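Local atomic coordinates of protein A52 (PDB entry 2VVW), a protein that adopts a Bcl-2-like fold and suppresses innate immunity, associating with host IRAK2 to inhibit NF-kappaB signalling and with host TRAF6 to activate p38. Residues S101-C106 against R127-F132; F22-E27 against R43-I48; D13-R18 against K140-L145; R32-L37 against K117-W122. All blocks are in the same frame, centred on the assembly; numbering follows the deposited sequence. Where two conformers were deposited one is given.

Contact 1 of 4, residues S101-C106 against R127-F132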
# COMPACT_ATOMS: atom_id res chain seq x y z
N SER A 101 -14.22 -16.92 -4.87
CA SER A 101 -14.55 -16.34 -6.19
C SER A 101 -14.63 -14.82 -6.09
O SER A 101 -14.22 -14.09 -6.99
CB SER A 101 -15.90 -16.86 -6.71
OG SER A 101 -15.87 -18.25 -7.01
N MET A 102 -15.17 -14.34 -4.99
CA MET A 102 -15.31 -12.92 -4.77
C MET A 102 -13.95 -12.23 -4.66
O MET A 102 -13.78 -11.12 -5.16
CB MET A 102 -16.18 -12.69 -3.55
CG MET A 102 -16.48 -11.26 -3.29
SD MET A 102 -15.29 -10.63 -2.11
CE MET A 102 -15.71 -8.87 -2.22
N ILE A 103 -12.97 -12.90 -4.04
CA ILE A 103 -11.62 -12.34 -3.96
C ILE A 103 -11.05 -12.24 -5.38
O ILE A 103 -10.49 -11.22 -5.76
CB ILE A 103 -10.70 -13.19 -3.06
CG1 ILE A 103 -11.03 -12.95 -1.58
CG2 ILE A 103 -9.24 -12.85 -3.28
CD1 ILE A 103 -10.44 -14.04 -0.64
N GLY A 104 -11.25 -13.28 -6.17
CA GLY A 104 -10.81 -13.24 -7.56
C GLY A 104 -11.48 -12.16 -8.39
O GLY A 104 -10.87 -11.61 -9.29
N LEU A 105 -12.74 -11.87 -8.07
CA LEU A 105 -13.51 -10.83 -8.75
C LEU A 105 -12.93 -9.46 -8.44
O LEU A 105 -12.72 -8.65 -9.33
CB LEU A 105 -14.98 -10.90 -8.30
CG LEU A 105 -15.94 -9.82 -8.82
CD1 LEU A 105 -16.31 -10.10 -10.27
CD2 LEU A 105 -17.18 -9.75 -7.92
N CYS A 106 -12.68 -9.20 -7.16
CA CYS A 106 -12.01 -7.96 -6.73
C CYS A 106 -10.71 -7.75 -7.49
O CYS A 106 -10.43 -6.65 -7.96
CB CYS A 106 -11.72 -8.04 -5.23
SG CYS A 106 -13.22 -7.88 -4.27
N ARG A 127 -13.17 -2.71 1.09
CA ARG A 127 -14.54 -2.47 1.57
C ARG A 127 -15.42 -3.65 1.17
O ARG A 127 -16.21 -4.12 1.95
CB ARG A 127 -15.10 -1.15 1.01
CG ARG A 127 -16.38 -0.67 1.68
CD ARG A 127 -16.94 0.63 1.09
NE ARG A 127 -15.97 1.73 1.03
CZ ARG A 127 -16.29 2.99 0.71
NH1 ARG A 127 -17.54 3.32 0.41
NH2 ARG A 127 -15.35 3.93 0.68
N ALA A 128 -15.27 -4.11 -0.06
CA ALA A 128 -16.06 -5.24 -0.55
C ALA A 128 -15.83 -6.51 0.28
O ALA A 128 -16.78 -7.19 0.66
CB ALA A 128 -15.72 -5.51 -2.04
N ILE A 129 -14.55 -6.82 0.55
CA ILE A 129 -14.16 -8.01 1.34
C ILE A 129 -14.78 -7.97 2.71
O ILE A 129 -15.33 -8.97 3.18
CB ILE A 129 -12.59 -8.14 1.50
CG1 ILE A 129 -11.92 -8.45 0.17
CG2 ILE A 129 -12.21 -9.19 2.54
CD1 ILE A 129 -12.36 -9.71 -0.49
N LYS A 130 -14.74 -6.81 3.35
CA LYS A 130 -15.35 -6.64 4.67
C LYS A 130 -16.88 -6.84 4.66
O LYS A 130 -17.44 -7.33 5.64
CB LYS A 130 -15.01 -5.27 5.25
CG LYS A 130 -13.58 -5.12 5.78
CD LYS A 130 -13.22 -3.63 5.94
CE LYS A 130 -12.01 -3.40 6.86
NZ LYS A 130 -11.42 -2.00 6.73
N LEU A 131 -17.55 -6.47 3.56
CA LEU A 131 -19.01 -6.68 3.43
C LEU A 131 -19.36 -8.15 3.23
O LEU A 131 -20.42 -8.61 3.66
CB LEU A 131 -19.59 -5.91 2.23
CG LEU A 131 -19.90 -4.42 2.32
CD1 LEU A 131 -20.29 -3.93 0.93
CD2 LEU A 131 -21.01 -4.15 3.34
N PHE A 132 -18.48 -8.86 2.54
CA PHE A 132 -18.81 -10.17 1.99
C PHE A 132 -18.21 -11.35 2.78
O PHE A 132 -18.85 -12.41 2.89
CB PHE A 132 -18.33 -10.20 0.54
CG PHE A 132 -18.96 -11.27 -0.31
CD1 PHE A 132 -20.11 -11.02 -1.04
CD2 PHE A 132 -18.39 -12.54 -0.41
CE1 PHE A 132 -20.69 -12.01 -1.84
CE2 PHE A 132 -18.95 -13.52 -1.21
CZ PHE A 132 -20.10 -13.27 -1.92

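Contact 2 of 4, residues F22-E27 against R43-I48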
# COMPACT_ATOMS: atom_id res chain seq x y z
N PHE A 22 -6.56 -11.05 6.54
CA PHE A 22 -6.97 -9.74 6.03
C PHE A 22 -5.78 -8.86 5.61
O PHE A 22 -5.83 -8.19 4.58
CB PHE A 22 -7.86 -8.98 7.02
CG PHE A 22 -8.54 -7.79 6.38
CD1 PHE A 22 -9.64 -7.97 5.55
CD2 PHE A 22 -8.04 -6.50 6.56
CE1 PHE A 22 -10.25 -6.88 4.94
CE2 PHE A 22 -8.66 -5.40 5.95
CZ PHE A 22 -9.74 -5.59 5.13
N THR A 23 -4.69 -8.90 6.38
CA THR A 23 -3.47 -8.17 6.00
C THR A 23 -2.90 -8.68 4.68
O THR A 23 -2.45 -7.89 3.86
CB THR A 23 -2.40 -8.29 7.06
OG1 THR A 23 -2.94 -7.88 8.31
CG2 THR A 23 -1.19 -7.41 6.70
N ILE A 24 -2.92 -9.99 4.50
CA ILE A 24 -2.46 -10.60 3.27
C ILE A 24 -3.26 -10.07 2.09
O ILE A 24 -2.69 -9.69 1.04
CB ILE A 24 -2.53 -12.15 3.33
CG1 ILE A 24 -1.45 -12.71 4.28
CG2 ILE A 24 -2.37 -12.75 1.97
CD1 ILE A 24 -1.65 -14.19 4.65
N LEU A 25 -4.58 -10.04 2.24
CA LEU A 25 -5.44 -9.55 1.18
C LEU A 25 -5.28 -8.04 0.95
O LEU A 25 -5.30 -7.59 -0.19
CB LEU A 25 -6.91 -9.92 1.43
CG LEU A 25 -7.27 -11.42 1.42
CD1 LEU A 25 -8.69 -11.62 1.87
CD2 LEU A 25 -7.05 -12.00 0.06
N GLU A 26 -5.08 -7.26 2.01
CA GLU A 26 -4.80 -5.82 1.88
C GLU A 26 -3.59 -5.61 0.99
O GLU A 26 -3.65 -4.83 0.06
CB GLU A 26 -4.53 -5.13 3.21
CG GLU A 26 -5.73 -4.88 4.10
CD GLU A 26 -5.37 -4.14 5.41
OE1 GLU A 26 -5.99 -3.08 5.68
OE2 GLU A 26 -4.46 -4.60 6.14
N GLU A 27 -2.51 -6.32 1.28
CA GLU A 27 -1.27 -6.18 0.53
C GLU A 27 -1.40 -6.71 -0.88
O GLU A 27 -0.83 -6.15 -1.82
CB GLU A 27 -0.09 -6.84 1.26
CG GLU A 27 0.29 -6.10 2.53
CD GLU A 27 1.71 -6.34 3.01
OE1 GLU A 27 2.51 -7.06 2.35
OE2 GLU A 27 2.02 -5.78 4.10
N ARG A 43 4.87 -17.54 -3.65
CA ARG A 43 3.92 -18.63 -3.78
C ARG A 43 2.56 -18.26 -3.18
O ARG A 43 1.52 -18.70 -3.67
CB ARG A 43 4.45 -19.89 -3.10
CG ARG A 43 5.62 -20.49 -3.86
CD ARG A 43 5.84 -21.95 -3.53
NE ARG A 43 6.93 -22.15 -2.58
CZ ARG A 43 8.22 -22.05 -2.88
NH1 ARG A 43 8.62 -21.73 -4.11
NH2 ARG A 43 9.14 -22.26 -1.94
N LEU A 44 2.56 -17.44 -2.14
CA LEU A 44 1.30 -17.08 -1.50
C LEU A 44 0.38 -16.28 -2.45
O LEU A 44 -0.75 -16.68 -2.68
CB LEU A 44 1.56 -16.29 -0.22
CG LEU A 44 0.31 -15.72 0.47
CD1 LEU A 44 -0.68 -16.83 0.78
CD2 LEU A 44 0.73 -14.94 1.73
N PHE A 45 0.86 -15.15 -2.94
CA PHE A 45 0.13 -14.36 -3.94
C PHE A 45 -0.17 -15.18 -5.20
O PHE A 45 -1.23 -15.03 -5.78
CB PHE A 45 0.91 -13.09 -4.34
CG PHE A 45 0.80 -11.94 -3.34
CD1 PHE A 45 0.27 -12.12 -2.08
CD2 PHE A 45 1.27 -10.68 -3.68
CE1 PHE A 45 0.19 -11.06 -1.19
CE2 PHE A 45 1.18 -9.62 -2.81
CZ PHE A 45 0.66 -9.81 -1.55
N ASN A 46 0.77 -16.02 -5.63
CA ASN A 46 0.51 -16.86 -6.81
C ASN A 46 -0.69 -17.82 -6.62
O ASN A 46 -1.42 -18.11 -7.57
CB ASN A 46 1.77 -17.60 -7.27
CG ASN A 46 2.70 -16.73 -8.13
OD1 ASN A 46 2.27 -15.76 -8.77
ND2 ASN A 46 3.97 -17.08 -8.15
N GLU A 47 -0.92 -18.29 -5.39
CA GLU A 47 -2.12 -19.09 -5.09
C GLU A 47 -3.38 -18.24 -5.11
O GLU A 47 -4.42 -18.66 -5.65
CB GLU A 47 -2.01 -19.80 -3.74
CG GLU A 47 -1.04 -20.95 -3.73
CD GLU A 47 -1.38 -22.02 -4.76
OE1 GLU A 47 -2.57 -22.40 -4.86
OE2 GLU A 47 -0.47 -22.48 -5.47
N ILE A 48 -3.30 -17.05 -4.53
CA ILE A 48 -4.45 -16.16 -4.48
C ILE A 48 -4.84 -15.76 -5.91
O ILE A 48 -6.02 -15.67 -6.23
CB ILE A 48 -4.20 -14.93 -3.60
CG1 ILE A 48 -3.98 -15.35 -2.14
CG2 ILE A 48 -5.41 -13.97 -3.68
CD1 ILE A 48 -3.52 -14.26 -1.27

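Contact 3 of 4, residues D13-R18 against K140-L145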
# COMPACT_ATOMS: atom_id res chain seq x y z
N ASP A 13 6.49 -16.80 0.54
CA ASP A 13 6.19 -18.15 0.03
C ASP A 13 5.37 -19.00 0.99
O ASP A 13 4.97 -20.11 0.63
CB ASP A 13 7.48 -18.89 -0.30
CG ASP A 13 8.17 -18.36 -1.53
OD1 ASP A 13 7.49 -17.83 -2.44
OD2 ASP A 13 9.40 -18.51 -1.62
N ASP A 14 5.12 -18.51 2.21
CA ASP A 14 4.41 -19.34 3.19
C ASP A 14 3.08 -18.73 3.63
O ASP A 14 2.61 -17.76 3.06
CB ASP A 14 5.28 -19.61 4.41
CG ASP A 14 5.18 -21.06 4.92
OD1 ASP A 14 4.08 -21.69 4.89
OD2 ASP A 14 6.22 -21.57 5.35
N LEU A 15 2.44 -19.38 4.59
CA LEU A 15 1.21 -18.90 5.17
C LEU A 15 1.16 -19.53 6.56
O LEU A 15 0.74 -20.67 6.73
CB LEU A 15 0.02 -19.28 4.28
CG LEU A 15 -1.35 -18.76 4.73
CD1 LEU A 15 -1.22 -17.35 5.12
CD2 LEU A 15 -2.42 -18.93 3.66
N LEU A 16 1.63 -18.80 7.55
CA LEU A 16 1.78 -19.32 8.91
C LEU A 16 0.70 -18.78 9.85
O LEU A 16 -0.05 -17.88 9.48
CB LEU A 16 3.19 -19.00 9.43
CG LEU A 16 4.35 -19.48 8.53
CD1 LEU A 16 5.69 -18.97 9.04
CD2 LEU A 16 4.36 -21.01 8.36
N ASP A 17 0.60 -19.35 11.05
CA ASP A 17 -0.46 -18.99 11.98
C ASP A 17 -0.50 -17.48 12.24
O ASP A 17 -1.57 -16.88 12.26
CB ASP A 17 -0.33 -19.75 13.30
CG ASP A 17 -0.73 -21.22 13.19
OD1 ASP A 17 -1.38 -21.61 12.19
OD2 ASP A 17 -0.39 -21.98 14.12
N ARG A 18 0.68 -16.89 12.41
CA ARG A 18 0.83 -15.46 12.70
C ARG A 18 0.50 -14.55 11.54
O ARG A 18 0.33 -13.34 11.74
CB ARG A 18 2.26 -15.16 13.13
CG ARG A 18 3.32 -15.35 12.01
CD ARG A 18 3.63 -14.08 11.23
NE ARG A 18 4.64 -14.32 10.20
CZ ARG A 18 5.95 -14.40 10.41
NH1 ARG A 18 6.44 -14.28 11.64
NH2 ARG A 18 6.78 -14.64 9.39
N LYS A 140 -11.32 -20.06 6.97
CA LYS A 140 -11.47 -21.20 6.06
C LYS A 140 -10.64 -21.01 4.79
O LYS A 140 -10.02 -21.97 4.30
CB LYS A 140 -12.95 -21.41 5.70
CG LYS A 140 -13.79 -21.86 6.91
CD LYS A 140 -15.26 -22.05 6.57
CE LYS A 140 -15.59 -23.51 6.30
NZ LYS A 140 -15.51 -24.37 7.53
N ILE A 141 -10.62 -19.78 4.29
CA ILE A 141 -9.81 -19.47 3.11
C ILE A 141 -8.33 -19.73 3.39
O ILE A 141 -7.61 -20.31 2.55
CB ILE A 141 -10.00 -18.00 2.66
CG1 ILE A 141 -11.41 -17.77 2.08
CG2 ILE A 141 -8.97 -17.63 1.60
CD1 ILE A 141 -11.87 -16.30 2.11
N LYS A 142 -7.88 -19.30 4.57
CA LYS A 142 -6.50 -19.49 5.02
C LYS A 142 -6.11 -20.97 5.04
O LYS A 142 -5.07 -21.35 4.50
CB LYS A 142 -6.31 -18.88 6.41
CG LYS A 142 -4.86 -18.70 6.83
CD LYS A 142 -4.75 -18.30 8.29
CE LYS A 142 -3.32 -17.99 8.66
NZ LYS A 142 -3.23 -17.45 10.02
N SER A 143 -6.97 -21.79 5.63
CA SER A 143 -6.77 -23.24 5.65
C SER A 143 -6.63 -23.83 4.27
O SER A 143 -5.79 -24.68 4.04
CB SER A 143 -7.91 -23.93 6.39
OG SER A 143 -7.86 -23.60 7.75
N ILE A 144 -7.48 -23.39 3.34
CA ILE A 144 -7.45 -23.87 1.97
C ILE A 144 -6.12 -23.50 1.32
O ILE A 144 -5.49 -24.35 0.70
CB ILE A 144 -8.67 -23.37 1.16
CG1 ILE A 144 -9.93 -24.12 1.60
CG2 ILE A 144 -8.45 -23.54 -0.37
CD1 ILE A 144 -11.22 -23.62 0.97
N LEU A 145 -5.70 -22.24 1.51
CA LEU A 145 -4.45 -21.76 0.91
C LEU A 145 -3.26 -22.51 1.46
O LEU A 145 -2.37 -22.92 0.72
CB LEU A 145 -4.28 -20.25 1.15
CG LEU A 145 -5.08 -19.34 0.22
CD1 LEU A 145 -5.15 -17.91 0.76
CD2 LEU A 145 -4.47 -19.35 -1.19

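Contact 4 of 4, residues R32-L37 against K117-W122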
# COMPACT_ATOMS: atom_id res chain seq x y z
N ARG A 32 -1.24 -5.63 -6.44
CA ARG A 32 -1.83 -5.91 -7.74
C ARG A 32 -2.49 -4.64 -8.31
O ARG A 32 -2.32 -4.31 -9.49
CB ARG A 32 -2.84 -7.05 -7.65
CG ARG A 32 -3.44 -7.42 -8.99
CD ARG A 32 -4.10 -8.79 -8.97
NE ARG A 32 -4.83 -9.04 -10.21
CZ ARG A 32 -5.23 -10.24 -10.63
NH1 ARG A 32 -4.97 -11.32 -9.92
NH2 ARG A 32 -5.88 -10.35 -11.78
N GLY A 33 -3.21 -3.92 -7.47
CA GLY A 33 -3.84 -2.67 -7.89
C GLY A 33 -2.90 -1.53 -8.29
O GLY A 33 -3.30 -0.67 -9.10
N LEU A 34 -1.68 -1.50 -7.74
CA LEU A 34 -0.74 -0.42 -8.02
C LEU A 34 0.37 -0.83 -8.97
O LEU A 34 0.74 -0.04 -9.84
CB LEU A 34 -0.15 0.18 -6.72
CG LEU A 34 -1.16 0.80 -5.73
CD1 LEU A 34 -0.41 1.45 -4.50
CD2 LEU A 34 -2.13 1.80 -6.36
N LEU A 35 0.90 -2.05 -8.84
CA LEU A 35 2.00 -2.53 -9.69
C LEU A 35 1.56 -3.43 -10.84
O LEU A 35 2.24 -3.52 -11.84
CB LEU A 35 3.04 -3.29 -8.88
CG LEU A 35 3.67 -2.58 -7.69
CD1 LEU A 35 4.65 -3.49 -7.03
CD2 LEU A 35 4.31 -1.28 -8.13
N GLY A 36 0.47 -4.17 -10.65
CA GLY A 36 0.03 -5.13 -11.65
C GLY A 36 0.74 -6.47 -11.58
O GLY A 36 1.37 -6.80 -10.59
N LEU A 37 0.63 -7.24 -12.66
CA LEU A 37 1.02 -8.66 -12.66
C LEU A 37 2.35 -8.97 -13.35
O LEU A 37 2.80 -10.11 -13.28
CB LEU A 37 -0.08 -9.49 -13.30
CG LEU A 37 -1.45 -9.47 -12.63
CD1 LEU A 37 -2.47 -10.23 -13.49
CD2 LEU A 37 -1.37 -10.08 -11.23
N LYS A 117 -5.69 4.02 -14.53
CA LYS A 117 -4.94 4.89 -13.61
C LYS A 117 -5.83 5.50 -12.54
O LYS A 117 -5.56 6.59 -12.03
CB LYS A 117 -4.13 5.94 -14.38
CG LYS A 117 -3.13 5.31 -15.32
CD LYS A 117 -2.41 6.34 -16.14
CE LYS A 117 -1.28 5.71 -16.93
NZ LYS A 117 -0.61 6.71 -17.83
N LEU A 118 -6.88 4.78 -12.19
CA LEU A 118 -7.74 5.15 -11.06
C LEU A 118 -7.16 4.47 -9.83
O LEU A 118 -7.79 3.60 -9.23
CB LEU A 118 -9.18 4.73 -11.33
CG LEU A 118 -9.84 5.46 -12.50
CD1 LEU A 118 -11.15 4.83 -12.95
CD2 LEU A 118 -10.01 6.96 -12.21
N PHE A 119 -5.97 4.92 -9.43
CA PHE A 119 -5.12 4.11 -8.57
C PHE A 119 -5.69 3.92 -7.16
O PHE A 119 -5.56 2.83 -6.60
CB PHE A 119 -3.68 4.68 -8.55
CG PHE A 119 -2.90 4.42 -9.82
CD1 PHE A 119 -2.62 3.12 -10.22
CD2 PHE A 119 -2.41 5.47 -10.59
CE1 PHE A 119 -1.89 2.87 -11.39
CE2 PHE A 119 -1.69 5.23 -11.76
CZ PHE A 119 -1.42 3.93 -12.15
N SER A 120 -6.37 4.93 -6.62
CA SER A 120 -6.94 4.86 -5.26
C SER A 120 -8.17 3.95 -5.08
O SER A 120 -8.63 3.69 -3.94
CB SER A 120 -7.32 6.27 -4.80
OG SER A 120 -8.35 6.80 -5.61
N ARG A 121 -8.73 3.48 -6.18
CA ARG A 121 -9.95 2.64 -6.13
C ARG A 121 -9.73 1.25 -5.55
O ARG A 121 -10.70 0.63 -5.06
CB ARG A 121 -10.58 2.52 -7.53
CG ARG A 121 -11.20 3.79 -7.99
CD ARG A 121 -12.25 3.58 -9.07
NE ARG A 121 -12.90 4.85 -9.36
CZ ARG A 121 -13.82 5.04 -10.30
NH1 ARG A 121 -14.25 4.04 -11.05
NH2 ARG A 121 -14.33 6.26 -10.46
N TRP A 122 -8.48 0.78 -5.56
CA TRP A 122 -8.12 -0.49 -4.95
C TRP A 122 -8.67 -0.58 -3.54
O TRP A 122 -9.02 -1.65 -3.08
CB TRP A 122 -6.59 -0.73 -4.97
CG TRP A 122 -5.81 0.07 -3.97
CD1 TRP A 122 -5.30 1.33 -4.14
CD2 TRP A 122 -5.41 -0.34 -2.66
NE1 TRP A 122 -4.63 1.74 -3.02
CE2 TRP A 122 -4.68 0.73 -2.09
CE3 TRP A 122 -5.63 -1.49 -1.90
CZ2 TRP A 122 -4.16 0.69 -0.79
CZ3 TRP A 122 -5.11 -1.53 -0.61
CH2 TRP A 122 -4.39 -0.45 -0.07

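Contact 1 of 4, residues S101-C106 against R127-F132
Met-102, on helix 96-115, spans the gap to helix 123-132, which runs antiparallel to it at 165° with the two short axes 10.5 Å apart at their closest. Its CB points toward the neighbouring helix and already touches the Phe-132 ring, lying 3.7 Å from CE2. CG, anti to the backbone N (chi1 -175°), settles over one face of that ring, 3.9 Å from its centroid and displaced toward the CD2 rim, a CH-pi contact. The chain then bends at chi2 (-95°), so the sulfur leaves the ring obliquely, a Met-aromatic contact with SD 4.7 Å from the centroid. SD also meets Ile-129, 3.5 Å from its CD1. The terminal methyl ends on Ala-128: CE is 3.4 Å from its CB, tighter than usual for two carbons, and also touches its carbonyl carbon. Ile-129 reaches across with its CD1 alone, which also lies 3.7 Å from Ile-103 CG1, while Cys-106 SG adds a looser contact to Ala-128 CB. Phe-22 and Leu-25 of helix 21-35 and Phe-80 of helix 76-90 pack around this pair in the Bcl-2-like bundle. All six touching residues are buried, and their mutual contacts are apolar, so the two helices are joined here by dispersion and close fit, with the polarisable methionine sulfur between the Phe-132 ring and the Ile-129 methyl.

Contact 2 of 4, residues F22-E27 against R43-I48
Within the Bcl-2-like helical bundle, helix 21-35 is crossed almost at right angles by the short helix 43-49, at a signed angle of -81° with the local axes 11.3 Å apart. Ile-24, Phe-45 and Ile-48 have the most surface buried here. Ile-24 presents both branches: CG2, anti to the backbone N, lies 3.8 Å from Ile-48 CD1, and CD1, at the tip of the longer branch, is 3.8 Å from Leu-44 CD2. The leucine methyl thus fits against the whole aliphatic fork, touching CG1 as well, and the isoleucine crosses both partners obliquely. Ile-48 points toward helix 21-35 and touches with the tip of its extended CG1 branch; Leu-25 CD2 approaches the same methyl more loosely, at 4.4 Å.

Phe-45 sets out alongside the opposing helix, but its ring, with CG anti to the carbonyl carbon (chi1 -80°), reaches the backbone of that helix. CE1 comes near the carbonyl oxygen of Ile-24, and further along CZ lies by the Glu-27 carbonyl group, both approaches being oblique to the ring. Tyr-28 and Tyr-41 make edge-to-face contacts with this phenylalanine, so it belongs to an aromatic cluster. The carboxylate of Glu-27 forms a salt bridge with Lys-123 of the second subunit and accepts a hydrogen bond from the backbone N of Tyr-9. Of its side chain, Glu-27 brings only CB to the ring, 4.2 Å from Phe-45 CZ.

Contact 3 of 4, residues D13-R18 against K140-L145
The irregular chain before helix 21-35 passes beside helix 135-153, with the CA atoms of Leu-15 and Leu-145 7.6 Å apart at the nearest point. An extended backbone at Leu-15 (phi/psi -156°/94°) directs its side chain toward the helix, and CG, anti to the backbone N, carries CD2 to within 3.4 Å of Leu-145 CB, tighter than usual for two carbons. The same methyl lies near the carbonyl oxygen of Lys-142. Leu-15 also packs on Ile-24 and Leu-44, so it enters a hydrophobic junction of three helices. Asp-14 OD1 accepts the N-H of the following residue, Leu-15, through its anti lone pair at 2.8 Å. Lys-142 stretches across Leu-15 in a fully extended chain, its CG 4.0 Å from Leu-15 CD2. Beyond this aliphatic part its ammonium group reaches backbone carbonyls: NZ makes weak hydrogen bonds to Asp-17 O at 2.8 Å and Leu-16 O at 3.3 Å, with Asp-19 O as its strongest polar partner. The Asp-17 carboxylate stays apart, OD1 being 5.0 Å from NZ, though its opposite charge may still favour the lysine electrostatically. The ammonium therefore gathers the carbonyls of Leu-16, Asp-17 and Asp-19, and its positive charge probably helps hold this irregular segment against helix 135-153, next to the apolar contact of Leu-15 with Leu-145.

Contact 4 of 4, residues R32-L37 against K117-W122
Apolar contacts converge on one methyl group. Leu-34 on the last turn of helix 21-35 has its CG anti to the carbonyl carbon (chi1 -61°), and the branch ending in CD2, not the one anti to CA, lies between two aromatic residues of the loop that follows helix 96-115. CD2 lies 3.9 Å from Phe-119 CB and 3.9 Å from Trp-122 CD1, oblique to both rings, and 3.6 Å from the carbonyl O of Phe-119. The indole starts from the crowded position between backbone N and carbonyl carbon (chi1 75°), and Leu-34 crosses it at its pyrrole side. Leu-34 also packs on Leu-34 of the second subunit, and Phe-119 on Leu-35 of the second subunit.

In the backbone packing, the CA atoms come nearest at Gly-33, 5.6 Å from the CA of Trp-122. With no side chain on Gly-33, its backbone lies directly against Trp-122 CB. The Gly-33 carbonyl oxygen also sits at the edge of the Phe-119 ring, near its plane, 4.0 Å from CD1.

Polar links lie around this apolar join. Trp-122 NE1 is hydrogen-bonded to Tyr-31 OH of the second subunit, and Arg-32, which does not touch residues 117-122, forms salt bridges with Asp-52 and Asp-111.

Both segments include a helix end: Gly-36 follows helix 21-35 with positive phi (83°), and Lys-117 ends helix 96-115 in a Schellman motif. The arrangement is that of a helix end packed against an interhelical connection of the Bcl-2-like fold, at the interface between two A52 subunits.

Helix 21-35 ties the set together: it carries one segment each of contacts 2 and 4, whose centres are 15 Å apart, and contact 2 meets contact 4 where Glu-26 O lies 3.7 Å from Trp-122 CZ3. Contacts 1 and 2, 13 Å apart, share the buried core through Ile-103, which touches Leu-25 and Ile-48. Ile-103 also packs on Ile-141, joining contact 1 to contact 3. Contacts 2 and 3 are the closest pair, with centres 9 Å apart; Asp-13 OD1 probably accepts a hydrogen bond from Arg-43 N at 2.9 Å. Contacts 3 and 4 lie 24 Å apart between centres; contacts 2 and 4 both reach the second subunit.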